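Putative peptide ABC-transport system periplasmic peptide-binding protein (Campylobacter jejuni, PDB 4OEV) binds nickel(II) outside the cytoplasm, as an extracytoplasmic nickel-binding protein, and probably delivers it to an ABC-type importer. Local coordinates at residues Leu61-Leu67 and Ser116-Leu122; Leu184-Thr189 and Tyr490-Lys494; Ser204-Lys208 and Ile224-Asp228; Met245-Asp249 and Phe413-His417; Arg289-Asn293 and Leu388-Phe392. All blocks are in the same frame, centred on the assembly; numbering follows the deposited sequence.

Following the chain from its N terminus, contact 1 comes first: it pairs the two inner strands of a four-stranded antiparallel sheet and closes a 48-residue loop before any other contact opens. Contact 2 joins the loop before strand 191-196 to the C-terminal tail, so contacts 3, 4 and 5 all lie within its span. Contact 3 is short, joining helix 200-208 to the end of helix 223-226 and the turn after it. Contact 4 ties the end of strand 241-246 to the loop 413-417 and encloses contact 5, where two turns, 289-293 and 388-392, meet. None of the loops cross. Contacts 1 and 3 lie on opposite sides of the chain's centre, their own centres about 49 Å apart.

Contact 1. Residues Leu61-Leu67 and Ser116-Leu122; sequences LVYDIFL and SHVKITL
Phe66 and His117 lie side by side and point the same way, their rings forming an offset stack with centroids 4.5 Å apart and planes at 24°. Phe66 CE1 sits over the middle of the imidazole, 3.5 Å from His117 CD2. With CG anti to the backbone N (chi1 -179°), the His117 ring is carried across to the facing strand, where NE2 donates to Asp64 OD1 at 2.7 Å. The carboxylate oxygen is met on its anti side, 24° out of its plane, while it lies close to the plane of the imidazole. Asp64 OD1 also rests 3.6 Å from Lys119 CG. Farther along this surface the lysine bends at its last torsion, bringing NZ to 3.2 Å from Val62 CG1 and leaving it too far from Asp64 OD2 for an ionic contact.

Tyr63, Ile65, Val118, Ile120 and Leu122 form the apolar surface of the ribbon. Here Ile65 CD1 meets Ile120 CD1 at 3.6 Å, and Tyr63 CE2 touches Leu122 CD1 at 3.8 Å. Helix 81-92 covers this side through Val84 and Ile88, and Phe129 meets Tyr63 edge-to-face. Strands 62-67 and 117-122 are the inner pair of an antiparallel sheet, flanked by 51-56 and 107-114; Tyr63 with Ile120 and Ile65 with Val118 are its hydrogen-bonded pairs. The chemistry is therefore two-sided: apolar packing faces the helix, while on the more exposed surface Asp64 and Phe66 together fix the rotation of His117, and the carboxylate would be expected to favour a proton on NE2.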
# COMPACT_ATOMS: atom_id res chain seq x y z
N LEU A 61 21.04 -0.24 17.97
CA LEU A 61 20.26 -1.25 18.68
C LEU A 61 19.30 -0.70 19.75
O LEU A 61 18.36 -1.40 20.15
CB LEU A 61 21.18 -2.30 19.35
CG LEU A 61 22.00 -3.20 18.44
CD1 LEU A 61 22.68 -4.32 19.22
CD2 LEU A 61 21.11 -3.75 17.35
N VAL A 62 19.54 0.54 20.19
CA VAL A 62 18.79 1.09 21.33
C VAL A 62 18.11 2.43 21.04
O VAL A 62 18.76 3.39 20.60
CB VAL A 62 19.70 1.25 22.55
CG1 VAL A 62 18.99 2.01 23.65
CG2 VAL A 62 20.12 -0.12 23.07
N TYR A 63 16.81 2.49 21.32
CA TYR A 63 15.98 3.68 21.05
C TYR A 63 15.47 4.25 22.34
O TYR A 63 14.66 3.61 23.02
CB TYR A 63 14.76 3.34 20.17
CG TYR A 63 15.09 3.08 18.72
CD1 TYR A 63 14.61 3.91 17.72
CD2 TYR A 63 15.89 2.02 18.35
CE1 TYR A 63 14.90 3.69 16.39
CE2 TYR A 63 16.21 1.79 17.04
CZ TYR A 63 15.71 2.63 16.06
OH TYR A 63 16.06 2.40 14.75
N ASP A 64 15.88 5.48 22.64
CA ASP A 64 15.33 6.18 23.78
C ASP A 64 14.29 7.15 23.26
O ASP A 64 14.63 8.05 22.50
CB ASP A 64 16.41 6.94 24.56
CG ASP A 64 17.25 6.03 25.45
OD1 ASP A 64 16.76 5.62 26.52
OD2 ASP A 64 18.41 5.77 25.08
N ILE A 65 13.03 6.93 23.62
CA ILE A 65 11.95 7.77 23.08
C ILE A 65 11.26 8.58 24.19
O ILE A 65 10.86 8.02 25.21
CB ILE A 65 10.91 6.95 22.34
CG1 ILE A 65 11.60 6.15 21.25
CG2 ILE A 65 9.83 7.87 21.76
CD1 ILE A 65 10.63 5.51 20.29
N PHE A 66 11.13 9.90 23.97
CA PHE A 66 10.54 10.84 24.94
C PHE A 66 9.17 11.37 24.46
O PHE A 66 9.04 11.91 23.35
CB PHE A 66 11.53 11.98 25.19
CG PHE A 66 12.89 11.49 25.64
CD1 PHE A 66 13.13 11.19 26.97
CD2 PHE A 66 13.90 11.30 24.72
CE1 PHE A 66 14.37 10.70 27.37
CE2 PHE A 66 15.13 10.82 25.09
CZ PHE A 66 15.38 10.52 26.43
N LEU A 67 8.15 11.17 25.30
CA LEU A 67 6.76 11.36 24.89
C LEU A 67 6.14 12.69 25.31
O LEU A 67 6.60 13.29 26.28
CB LEU A 67 5.93 10.24 25.49
CG LEU A 67 6.57 8.87 25.25
CD1 LEU A 67 5.78 7.82 25.94
CD2 LEU A 67 6.58 8.62 23.70
N SER A 116 7.35 9.38 30.65
CA SER A 116 7.47 9.98 29.32
C SER A 116 8.72 9.49 28.59
O SER A 116 9.19 10.16 27.68
CB SER A 116 7.52 11.51 29.48
OG SER A 116 6.28 11.99 29.95
N HIS A 117 9.27 8.36 29.03
CA HIS A 117 10.54 7.84 28.53
C HIS A 117 10.46 6.32 28.40
O HIS A 117 10.33 5.62 29.41
CB HIS A 117 11.71 8.18 29.47
CG HIS A 117 13.06 7.71 28.99
ND1 HIS A 117 14.18 7.68 29.82
CD2 HIS A 117 13.49 7.30 27.77
CE1 HIS A 117 15.22 7.23 29.14
NE2 HIS A 117 14.83 7.00 27.89
N VAL A 118 10.56 5.82 27.17
CA VAL A 118 10.67 4.37 26.98
C VAL A 118 12.02 4.10 26.33
O VAL A 118 12.58 4.93 25.63
CB VAL A 118 9.52 3.74 26.16
CG1 VAL A 118 8.18 3.97 26.87
CG2 VAL A 118 9.50 4.23 24.69
N LYS A 119 12.59 2.95 26.69
CA LYS A 119 13.86 2.54 26.16
C LYS A 119 13.58 1.23 25.43
O LYS A 119 13.33 0.21 26.07
CB LYS A 119 14.87 2.35 27.29
CG LYS A 119 16.29 2.04 26.87
CD LYS A 119 17.13 1.74 28.14
CE LYS A 119 18.59 2.02 27.92
NZ LYS A 119 19.08 1.18 26.78
N ILE A 120 13.66 1.28 24.11
CA ILE A 120 13.37 0.12 23.27
C ILE A 120 14.69 -0.47 22.85
O ILE A 120 15.55 0.23 22.32
CB ILE A 120 12.53 0.51 22.03
CG1 ILE A 120 11.27 1.23 22.45
CG2 ILE A 120 12.21 -0.75 21.17
CD1 ILE A 120 10.63 2.05 21.32
N THR A 121 14.87 -1.76 23.10
CA THR A 121 16.07 -2.43 22.66
C THR A 121 15.73 -3.50 21.61
O THR A 121 14.76 -4.27 21.72
CB THR A 121 16.85 -3.08 23.85
OG1 THR A 121 17.32 -2.05 24.73
CG2 THR A 121 18.03 -3.87 23.34
N LEU A 122 16.55 -3.53 20.58
CA LEU A 122 16.30 -4.41 19.43
C LEU A 122 17.31 -5.55 19.39
O LEU A 122 18.42 -5.41 19.88
CB LEU A 122 16.38 -3.63 18.14
CG LEU A 122 15.50 -2.41 17.86
CD1 LEU A 122 15.88 -1.91 16.47
CD2 LEU A 122 14.05 -2.84 17.95

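Contact 2. Residues Leu184-Thr189 and Tyr490-Lys494; sequences LDKVKT and YEWSK
The backbones of Val187 and Tyr490 approach to 4.8 Å between their CA atoms, and the two segments run in roughly the same direction, 29° apart end to end. One direct main-chain bond joins them, from Lys188 N to Tyr490 O at 3.1 Å, and a water lies between Tyr490 O and Lys186 O. Tyr490 gives the broadest side-chain surface. Its CG stands between the backbone N and the carbonyl carbon (chi1 52°), turning the ring back along the loop toward Leu184: CB packs on Val187 CG1 at 3.8 Å, and the hydroxyl end reaches Leu184, whose CD2 is 3.8 Å from Tyr490 OH. The aliphatic part of Lys188 lies over the main chain of the tail, with CB 3.6 Å from Trp492 O.

In the fold, this is the C-terminal tail running alongside the loop that leads into strand 191-196, the neighbour of strand 6-11 in a mixed sheet. Thr189 and Trp492 both touch Leu7 of that strand, and Asn488 accepts from Trp492 NE1.

Thr189 OG1 is gripped from two sources. It donates to Trp492 O at 2.9 Å, and it accepts from a water that in turn takes the N-H of Lys494. A further water receives the N-H of Thr189 itself. On the outer flank, another water donates to Glu491 O and lies 2.5 Å from Ser493 OG. Beyond the contact, Glu491 OE1 is held by Lys474 and Asn488, and the terminal residue is paired at both ends: Lys494 NZ with Asp213 and with Thr6 O, and Lys494 OXT with Lys4.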
# COMPACT_ATOMS: atom_id res chain seq x y z
N LEU A 184 -2.43 18.11 18.73
CA LEU A 184 -1.62 18.52 17.60
C LEU A 184 -2.06 19.86 16.97
O LEU A 184 -1.22 20.65 16.53
CB LEU A 184 -1.63 17.41 16.56
CG LEU A 184 -0.49 17.41 15.55
CD1 LEU A 184 0.85 17.23 16.24
CD2 LEU A 184 -0.72 16.32 14.50
N ASP A 185 -3.38 20.06 16.90
CA ASP A 185 -3.99 21.29 16.38
C ASP A 185 -5.53 21.23 16.46
O ASP A 185 -6.10 20.18 16.79
CB ASP A 185 -3.55 21.52 14.93
CG ASP A 185 -3.30 22.97 14.64
OD1 ASP A 185 -4.04 23.81 15.19
OD2 ASP A 185 -2.34 23.28 13.90
N LYS A 186 -6.22 22.31 16.16
CA LYS A 186 -7.67 22.24 16.17
C LYS A 186 -8.15 21.63 14.86
O LYS A 186 -7.70 22.03 13.78
CB LYS A 186 -8.32 23.62 16.38
CG LYS A 186 -7.99 24.23 17.72
CD LYS A 186 -8.36 23.24 18.83
CE LYS A 186 -8.26 23.87 20.21
NZ LYS A 186 -9.06 25.12 20.18
N VAL A 187 -9.08 20.67 14.95
CA VAL A 187 -9.68 20.04 13.77
C VAL A 187 -10.72 21.04 13.20
O VAL A 187 -11.55 21.58 13.94
CB VAL A 187 -10.34 18.70 14.15
CG1 VAL A 187 -10.68 17.91 12.92
CG2 VAL A 187 -9.40 17.87 15.07
N LYS A 188 -10.61 21.35 11.91
CA LYS A 188 -11.39 22.47 11.38
C LYS A 188 -12.85 22.13 11.07
O LYS A 188 -13.77 22.87 11.46
CB LYS A 188 -10.71 23.05 10.16
CG LYS A 188 -9.39 23.69 10.50
CD LYS A 188 -9.12 24.85 9.57
CE LYS A 188 -7.63 25.12 9.44
NZ LYS A 188 -7.39 26.11 8.36
N THR A 189 -13.07 21.00 10.40
CA THR A 189 -14.42 20.59 10.08
C THR A 189 -14.89 19.58 11.11
O THR A 189 -14.30 18.51 11.25
CB THR A 189 -14.49 20.01 8.66
OG1 THR A 189 -14.04 21.03 7.76
CG2 THR A 189 -15.91 19.60 8.28
N TYR A 490 -7.60 17.09 8.74
CA TYR A 490 -8.00 17.94 9.85
C TYR A 490 -7.75 19.44 9.59
O TYR A 490 -8.09 20.28 10.42
CB TYR A 490 -7.29 17.52 11.17
CG TYR A 490 -5.77 17.39 11.10
CD1 TYR A 490 -4.95 18.49 11.32
CD2 TYR A 490 -5.17 16.17 10.81
CE1 TYR A 490 -3.57 18.38 11.27
CE2 TYR A 490 -3.79 16.04 10.76
CZ TYR A 490 -3.00 17.15 10.99
OH TYR A 490 -1.62 17.04 10.92
N GLU A 491 -7.10 19.77 8.48
CA GLU A 491 -6.90 21.17 8.11
C GLU A 491 -7.89 21.56 7.01
O GLU A 491 -7.93 22.73 6.61
CB GLU A 491 -5.46 21.42 7.64
CG GLU A 491 -4.42 21.02 8.66
CD GLU A 491 -3.00 21.40 8.24
OE1 GLU A 491 -2.68 21.26 7.05
OE2 GLU A 491 -2.20 21.82 9.10
N TRP A 492 -8.67 20.60 6.52
CA TRP A 492 -9.60 20.91 5.40
C TRP A 492 -10.84 21.60 5.93
O TRP A 492 -11.28 21.30 7.04
CB TRP A 492 -10.03 19.64 4.65
CG TRP A 492 -8.96 18.82 4.01
CD1 TRP A 492 -7.61 18.95 4.16
CD2 TRP A 492 -9.15 17.73 3.08
NE1 TRP A 492 -6.95 18.00 3.41
CE2 TRP A 492 -7.87 17.25 2.73
CE3 TRP A 492 -10.28 17.13 2.50
CZ2 TRP A 492 -7.69 16.17 1.84
CZ3 TRP A 492 -10.10 16.07 1.61
CH2 TRP A 492 -8.81 15.60 1.30
N SER A 493 -11.40 22.53 5.15
CA SER A 493 -12.64 23.19 5.54
C SER A 493 -13.39 23.80 4.35
O SER A 493 -12.86 23.93 3.24
CB SER A 493 -12.39 24.30 6.56
OG SER A 493 -11.66 25.35 5.96
N LYS A 494 -14.65 24.14 4.60
CA LYS A 494 -15.48 24.82 3.61
C LYS A 494 -15.76 26.23 4.06
O LYS A 494 -15.71 26.51 5.27
CB LYS A 494 -16.77 24.06 3.38
CG LYS A 494 -16.54 22.70 2.78
CD LYS A 494 -17.71 21.82 3.14
CE LYS A 494 -17.81 20.63 2.25
NZ LYS A 494 -19.11 19.95 2.51
OXT LYS A 494 -16.00 27.09 3.21
O HOH W 1 -4.01 23.16 11.30
O HOH W 2 -6.31 22.33 11.59
O HOH W 3 -9.19 25.01 5.59
O HOH W 4 -11.54 19.18 9.25
O HOH W 5 -15.37 23.23 7.17

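Contact 3. Residues Ser204-Lys208 and Ile224-Asp228; sequences SAELK and IFKND
Lys208 bends at its second torsion (chi2 -77°) and is extended from there on, so that its amine reaches across to Asp228, whose carboxylate stands anti to its own backbone N (chi1 -168°). The two side chains come from opposite directions and close a salt bridge, Lys208 NZ to Asp228 OD1 at 2.7 Å, through the anti lone pair of that oxygen. The same nitrogen donates to Ile224 O at 2.7 Å, almost in line with the C=O bond. Two short bonds thus hold the ammonium group, and Asp228 OD2 is kept in place by Asn230 N.

The contact joins the last turn of helix 200-208 to the short, weakly bonded helix 223-226 and the turn that follows it, on the flank of the branched antiparallel sheet. Leu207 and Phe225 both rest on Val465 of strand 454-467, and Phe231 meets the Phe225 ring edge-to-face.

The Phe225 ring lies alongside the Lys208 chain that carries the salt bridge. Leu207 crosses it at about a right angle, CB lying 3.8 Å from Phe225 CE1, while the methylenes of Lys208 slide past in the reverse sense, CE again 3.8 Å from Phe225 CE1. Ser204 OG comes to the edge of the ring, 3.1 Å from Phe225 CE2, and is also hemmed in by Ile224 CD1 at 3.0 Å. This hydroxyl is buried by tight carbon contacts and has no hydrogen-bond partner in the model.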
# COMPACT_ATOMS: atom_id res chain seq x y z
N SER A 204 -17.46 9.31 -9.36
CA SER A 204 -17.55 10.41 -10.30
C SER A 204 -18.96 10.99 -10.27
O SER A 204 -19.17 12.23 -10.19
CB SER A 204 -17.14 9.87 -11.69
OG SER A 204 -17.07 10.91 -12.63
N ALA A 205 -19.94 10.10 -10.29
CA ALA A 205 -21.35 10.51 -10.30
C ALA A 205 -21.74 11.20 -9.02
O ALA A 205 -22.61 12.06 -9.01
CB ALA A 205 -22.23 9.34 -10.51
N GLU A 206 -21.17 10.73 -7.90
CA GLU A 206 -21.53 11.30 -6.63
C GLU A 206 -20.86 12.65 -6.42
O GLU A 206 -21.40 13.52 -5.72
CB GLU A 206 -21.22 10.32 -5.49
CG GLU A 206 -22.17 9.12 -5.54
CD GLU A 206 -22.36 8.42 -4.22
OE1 GLU A 206 -21.96 8.96 -3.16
OE2 GLU A 206 -22.94 7.32 -4.25
N LEU A 207 -19.72 12.87 -7.06
CA LEU A 207 -19.19 14.22 -7.09
C LEU A 207 -20.18 15.12 -7.82
O LEU A 207 -20.60 16.16 -7.31
CB LEU A 207 -17.83 14.28 -7.78
CG LEU A 207 -16.67 13.82 -6.90
CD1 LEU A 207 -15.40 13.56 -7.73
CD2 LEU A 207 -16.43 14.86 -5.80
N LYS A 208 -20.60 14.66 -9.00
CA LYS A 208 -21.49 15.45 -9.84
C LYS A 208 -22.83 15.74 -9.21
O LYS A 208 -23.32 16.86 -9.33
CB LYS A 208 -21.69 14.73 -11.18
CG LYS A 208 -20.50 14.86 -12.10
CD LYS A 208 -20.47 16.25 -12.77
CE LYS A 208 -19.28 16.35 -13.74
NZ LYS A 208 -19.22 17.61 -14.55
N ILE A 224 -14.85 14.45 -17.60
CA ILE A 224 -16.09 15.10 -17.22
C ILE A 224 -15.91 16.11 -16.06
O ILE A 224 -16.90 16.73 -15.67
CB ILE A 224 -17.18 14.10 -16.84
CG1 ILE A 224 -16.83 13.40 -15.53
CG2 ILE A 224 -17.39 13.10 -17.96
CD1 ILE A 224 -18.01 12.66 -14.92
N PHE A 225 -14.68 16.28 -15.55
CA PHE A 225 -14.40 17.30 -14.50
C PHE A 225 -13.50 18.46 -14.98
O PHE A 225 -13.52 19.55 -14.40
CB PHE A 225 -13.75 16.65 -13.26
CG PHE A 225 -14.69 15.75 -12.53
CD1 PHE A 225 -15.71 16.28 -11.77
CD2 PHE A 225 -14.61 14.36 -12.69
CE1 PHE A 225 -16.63 15.45 -11.14
CE2 PHE A 225 -15.52 13.53 -12.06
CZ PHE A 225 -16.53 14.05 -11.30
N LYS A 226 -12.70 18.23 -16.04
CA LYS A 226 -11.73 19.24 -16.49
C LYS A 226 -12.38 20.54 -16.92
O LYS A 226 -11.73 21.59 -16.86
CB LYS A 226 -10.90 18.72 -17.65
CG LYS A 226 -9.80 17.70 -17.28
CD LYS A 226 -9.37 16.92 -18.55
CE LYS A 226 -7.89 17.10 -18.90
NZ LYS A 226 -7.16 15.76 -18.80
N ASN A 227 -13.64 20.51 -17.34
CA ASN A 227 -14.28 21.76 -17.77
C ASN A 227 -15.42 22.21 -16.84
O ASN A 227 -16.26 23.04 -17.22
CB ASN A 227 -14.80 21.64 -19.21
CG ASN A 227 -14.62 22.91 -19.97
OD1 ASN A 227 -13.52 23.47 -19.97
ND2 ASN A 227 -15.70 23.43 -20.56
N ASP A 228 -15.46 21.64 -15.64
CA ASP A 228 -16.48 21.94 -14.65
C ASP A 228 -15.88 22.81 -13.55
O ASP A 228 -15.10 22.34 -12.71
CB ASP A 228 -17.05 20.64 -14.05
CG ASP A 228 -18.33 20.87 -13.22
OD1 ASP A 228 -19.11 19.91 -13.09
OD2 ASP A 228 -18.57 21.99 -12.69

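Contact 4. Residues Met245-Asp249 and Phe413-His417; sequences MFNLD and FGHYH
The His415 ring presents its edge to Asn247, with CD2 3.4 Å from Asn247 OD1 and the amide turned 46° out of the imidazole plane. Phe413 O lies over one face, displaced toward the rim. The Asp249 carboxylate is nearly parallel to the ring, within 10°, with OD2 3.7 Å from His415 CD2. Both ring nitrogens have partners elsewhere, ND1 with Asp403 OD1 and NE2 with Ser375 O; two such acceptors would be consistent with a protonated imidazole.

Between the backbones runs one nearly straight bond, Leu248 N to Gly414 O at 2.8 Å (172° at the hydrogen). Gly414 CA packs closely against Phe246 O, at 3.4 Å. On one flank, Met245 bends so that its SD rests 3.6 Å from Gly414 N; on the other, Leu248 CD2 meets the edge of the Tyr416 ring, 4.0 Å from Tyr416 CD1.

Asn247 OD1 also accepts from Asp249 N at 2.8 Å, an Asx turn immediately after strand 241-246. That strand pairs with 379-384; Met245 packs on Phe380 and Ile382, two residues of the oxalate pocket, and the side chain of Phe413 comes within about 4 Å of the bound oxalate.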
# COMPACT_ATOMS: atom_id res chain seq x y z
N MET A 245 0.95 -9.85 -11.79
CA MET A 245 1.49 -10.81 -10.78
C MET A 245 1.45 -12.20 -11.43
O MET A 245 0.37 -12.66 -11.74
CB MET A 245 0.61 -10.82 -9.52
CG MET A 245 1.07 -11.71 -8.25
SD MET A 245 -0.37 -12.44 -7.39
CE MET A 245 -0.81 -13.74 -8.55
N PHE A 246 2.59 -12.87 -11.57
CA PHE A 246 2.61 -14.30 -11.96
C PHE A 246 2.32 -15.18 -10.78
O PHE A 246 2.91 -14.98 -9.67
CB PHE A 246 3.99 -14.70 -12.52
CG PHE A 246 4.41 -13.97 -13.74
CD1 PHE A 246 3.63 -13.97 -14.89
CD2 PHE A 246 5.65 -13.36 -13.78
CE1 PHE A 246 4.05 -13.33 -16.01
CE2 PHE A 246 6.09 -12.72 -14.91
CZ PHE A 246 5.29 -12.72 -16.05
N ASN A 247 1.44 -16.16 -10.95
CA ASN A 247 1.28 -17.16 -9.92
C ASN A 247 2.31 -18.25 -10.22
O ASN A 247 2.25 -18.93 -11.25
CB ASN A 247 -0.14 -17.75 -9.84
CG ASN A 247 -0.30 -18.66 -8.62
OD1 ASN A 247 0.67 -19.35 -8.27
ND2 ASN A 247 -1.50 -18.69 -7.98
N LEU A 248 3.24 -18.44 -9.31
CA LEU A 248 4.35 -19.34 -9.62
C LEU A 248 3.93 -20.80 -9.46
O LEU A 248 4.72 -21.68 -9.84
CB LEU A 248 5.58 -19.03 -8.72
CG LEU A 248 6.56 -17.91 -9.12
CD1 LEU A 248 6.91 -18.03 -10.53
CD2 LEU A 248 5.97 -16.49 -8.99
N ASP A 249 2.72 -21.09 -8.93
CA ASP A 249 2.23 -22.46 -8.90
C ASP A 249 1.76 -22.91 -10.32
O ASP A 249 1.55 -24.10 -10.55
CB ASP A 249 1.03 -22.67 -7.97
CG ASP A 249 1.39 -22.50 -6.47
OD1 ASP A 249 2.62 -22.40 -6.18
OD2 ASP A 249 0.43 -22.48 -5.65
N PHE A 413 1.40 -12.97 -2.83
CA PHE A 413 0.28 -13.69 -3.31
C PHE A 413 0.57 -14.62 -4.50
O PHE A 413 -0.25 -15.50 -4.76
CB PHE A 413 -0.85 -12.71 -3.69
CG PHE A 413 -1.41 -11.92 -2.49
CD1 PHE A 413 -1.30 -12.43 -1.22
CD2 PHE A 413 -2.12 -10.76 -2.68
CE1 PHE A 413 -1.82 -11.71 -0.11
CE2 PHE A 413 -2.65 -10.07 -1.57
CZ PHE A 413 -2.50 -10.55 -0.32
N GLY A 414 1.70 -14.39 -5.19
CA GLY A 414 2.13 -15.21 -6.32
C GLY A 414 2.98 -16.39 -5.90
O GLY A 414 3.33 -17.22 -6.74
N HIS A 415 3.27 -16.51 -4.60
CA HIS A 415 4.03 -17.66 -4.09
C HIS A 415 5.41 -17.66 -4.66
O HIS A 415 5.94 -18.69 -5.11
CB HIS A 415 3.30 -18.96 -4.40
CG HIS A 415 1.84 -18.85 -4.09
ND1 HIS A 415 1.37 -18.65 -2.80
CD2 HIS A 415 0.75 -18.83 -4.90
CE1 HIS A 415 0.05 -18.51 -2.84
NE2 HIS A 415 -0.34 -18.62 -4.10
N TYR A 416 5.99 -16.48 -4.65
CA TYR A 416 7.33 -16.27 -5.22
C TYR A 416 8.40 -16.67 -4.22
O TYR A 416 8.35 -16.19 -3.11
CB TYR A 416 7.49 -14.82 -5.56
CG TYR A 416 8.85 -14.40 -6.13
CD1 TYR A 416 9.27 -14.86 -7.38
CD2 TYR A 416 9.65 -13.51 -5.45
CE1 TYR A 416 10.50 -14.44 -7.92
CE2 TYR A 416 10.85 -13.08 -5.97
CZ TYR A 416 11.28 -13.55 -7.21
OH TYR A 416 12.53 -13.08 -7.70
N HIS A 417 9.35 -17.54 -4.58
CA HIS A 417 10.44 -17.95 -3.65
C HIS A 417 11.78 -17.77 -4.34
O HIS A 417 12.10 -18.53 -5.26
CB HIS A 417 10.27 -19.40 -3.22
CG HIS A 417 9.05 -19.64 -2.39
ND1 HIS A 417 9.11 -20.14 -1.10
CD2 HIS A 417 7.73 -19.45 -2.66
CE1 HIS A 417 7.88 -20.24 -0.62
NE2 HIS A 417 7.03 -19.82 -1.55

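Contact 5. Residues Arg289-Asn293 and Leu388-Phe392; sequences RSWAN and LDPDF
Ser290 OG, which lies 3.8 Å from Pro390 CB, is shared by two polar partners: it accepts from Ala292 N at 2.8 Å and is hydrogen-bonded to a water at the same distance. That water donates to Leu388 O, making a polar bridge between the segments. The contact is a meeting of two type I beta turns, Ser290 to Asn293 and Asp389 to Phe392. The first carries an ST turn through Ser290, and the second an Asx turn through Asp389.

Pro390 is the wedge between them. At chi1 51° the indole of Trp291 folds back over its own main chain, which brings it up against the proline. The two cross at about a right angle, with Pro390 CG above the ring plane near its rim, 3.4 Å from Trp291 CZ2. Ala292 CB packs on the same proline, 3.8 Å from Pro390 CB.

Helix 434-450 backs this corner: Trp291 packs on Leu434 and Arg437, Ala292 on Tyr441, and Asp389 OD2 forms a salt bridge with Arg437. The other oxygen of that carboxylate, Asp389 OD1, takes the N-H of Asp391 at 3.0 Å, on its anti side and 24° out of the carboxylate plane.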
# COMPACT_ATOMS: atom_id res chain seq x y z
N ARG A 289 10.69 5.13 -6.80
CA ARG A 289 10.49 6.43 -6.16
C ARG A 289 11.17 6.46 -4.79
O ARG A 289 10.97 7.41 -4.01
CB ARG A 289 9.00 6.76 -6.01
CG ARG A 289 8.36 7.23 -7.32
CD ARG A 289 7.40 8.37 -7.04
NE ARG A 289 6.62 8.67 -8.24
CZ ARG A 289 6.88 9.67 -9.07
NH1 ARG A 289 7.88 10.51 -8.81
NH2 ARG A 289 6.12 9.86 -10.15
N SER A 290 12.04 5.48 -4.56
CA SER A 290 12.80 5.37 -3.30
C SER A 290 14.25 5.84 -3.38
O SER A 290 14.86 5.81 -4.46
CB SER A 290 12.82 3.92 -2.87
OG SER A 290 13.60 3.79 -1.69
N TRP A 291 14.83 6.24 -2.23
CA TRP A 291 16.26 6.49 -2.17
C TRP A 291 17.02 5.19 -2.47
O TRP A 291 18.18 5.21 -2.94
CB TRP A 291 16.67 7.06 -0.80
CG TRP A 291 16.18 6.27 0.39
CD1 TRP A 291 15.09 6.54 1.14
CD2 TRP A 291 16.78 5.08 0.95
NE1 TRP A 291 14.96 5.61 2.13
CE2 TRP A 291 15.99 4.71 2.05
CE3 TRP A 291 17.91 4.32 0.64
CZ2 TRP A 291 16.29 3.60 2.83
CZ3 TRP A 291 18.19 3.19 1.41
CH2 TRP A 291 17.38 2.85 2.48
N ALA A 292 16.35 4.07 -2.22
CA ALA A 292 16.90 2.74 -2.43
C ALA A 292 17.05 2.36 -3.91
O ALA A 292 17.63 1.33 -4.22
CB ALA A 292 16.01 1.72 -1.74
N ASN A 293 16.52 3.17 -4.82
CA ASN A 293 16.58 2.85 -6.25
C ASN A 293 18.03 2.81 -6.71
O ASN A 293 18.81 3.76 -6.52
CB ASN A 293 15.73 3.87 -7.05
CG ASN A 293 15.65 3.57 -8.55
OD1 ASN A 293 16.24 2.61 -9.03
ND2 ASN A 293 14.89 4.39 -9.29
N LEU A 388 7.08 5.48 2.15
CA LEU A 388 7.92 5.35 3.35
C LEU A 388 9.14 4.43 3.11
O LEU A 388 9.48 4.14 1.96
CB LEU A 388 7.07 4.85 4.52
CG LEU A 388 5.90 5.79 4.78
CD1 LEU A 388 5.23 5.36 6.04
CD2 LEU A 388 6.31 7.26 4.84
N ASP A 389 9.75 3.93 4.19
CA ASP A 389 10.94 3.09 4.07
C ASP A 389 10.78 1.95 3.05
O ASP A 389 9.71 1.28 2.96
CB ASP A 389 11.32 2.52 5.46
CG ASP A 389 12.69 1.90 5.46
OD1 ASP A 389 12.82 0.73 5.01
OD2 ASP A 389 13.66 2.63 5.81
N PRO A 390 11.82 1.73 2.23
CA PRO A 390 11.71 0.70 1.18
C PRO A 390 11.37 -0.71 1.66
O PRO A 390 10.97 -1.54 0.84
CB PRO A 390 13.10 0.70 0.55
CG PRO A 390 14.01 1.38 1.57
CD PRO A 390 13.10 2.45 2.16
N ASP A 391 11.55 -0.99 2.95
CA ASP A 391 11.18 -2.29 3.51
C ASP A 391 9.69 -2.56 3.44
O ASP A 391 9.29 -3.71 3.27
CB ASP A 391 11.65 -2.37 5.00
CG ASP A 391 11.40 -3.77 5.65
OD1 ASP A 391 11.87 -4.79 5.11
OD2 ASP A 391 10.74 -3.85 6.71
N PHE A 392 8.85 -1.52 3.59
CA PHE A 392 7.43 -1.77 3.92
C PHE A 392 6.57 -2.46 2.84
O PHE A 392 5.68 -3.30 3.15
CB PHE A 392 6.77 -0.44 4.32
CG PHE A 392 7.23 0.07 5.65
CD1 PHE A 392 7.75 -0.79 6.57
CD2 PHE A 392 7.20 1.44 5.94
CE1 PHE A 392 8.22 -0.31 7.83
CE2 PHE A 392 7.66 1.91 7.17
CZ PHE A 392 8.17 1.04 8.12
O HOH W 6 11.50 4.75 -0.10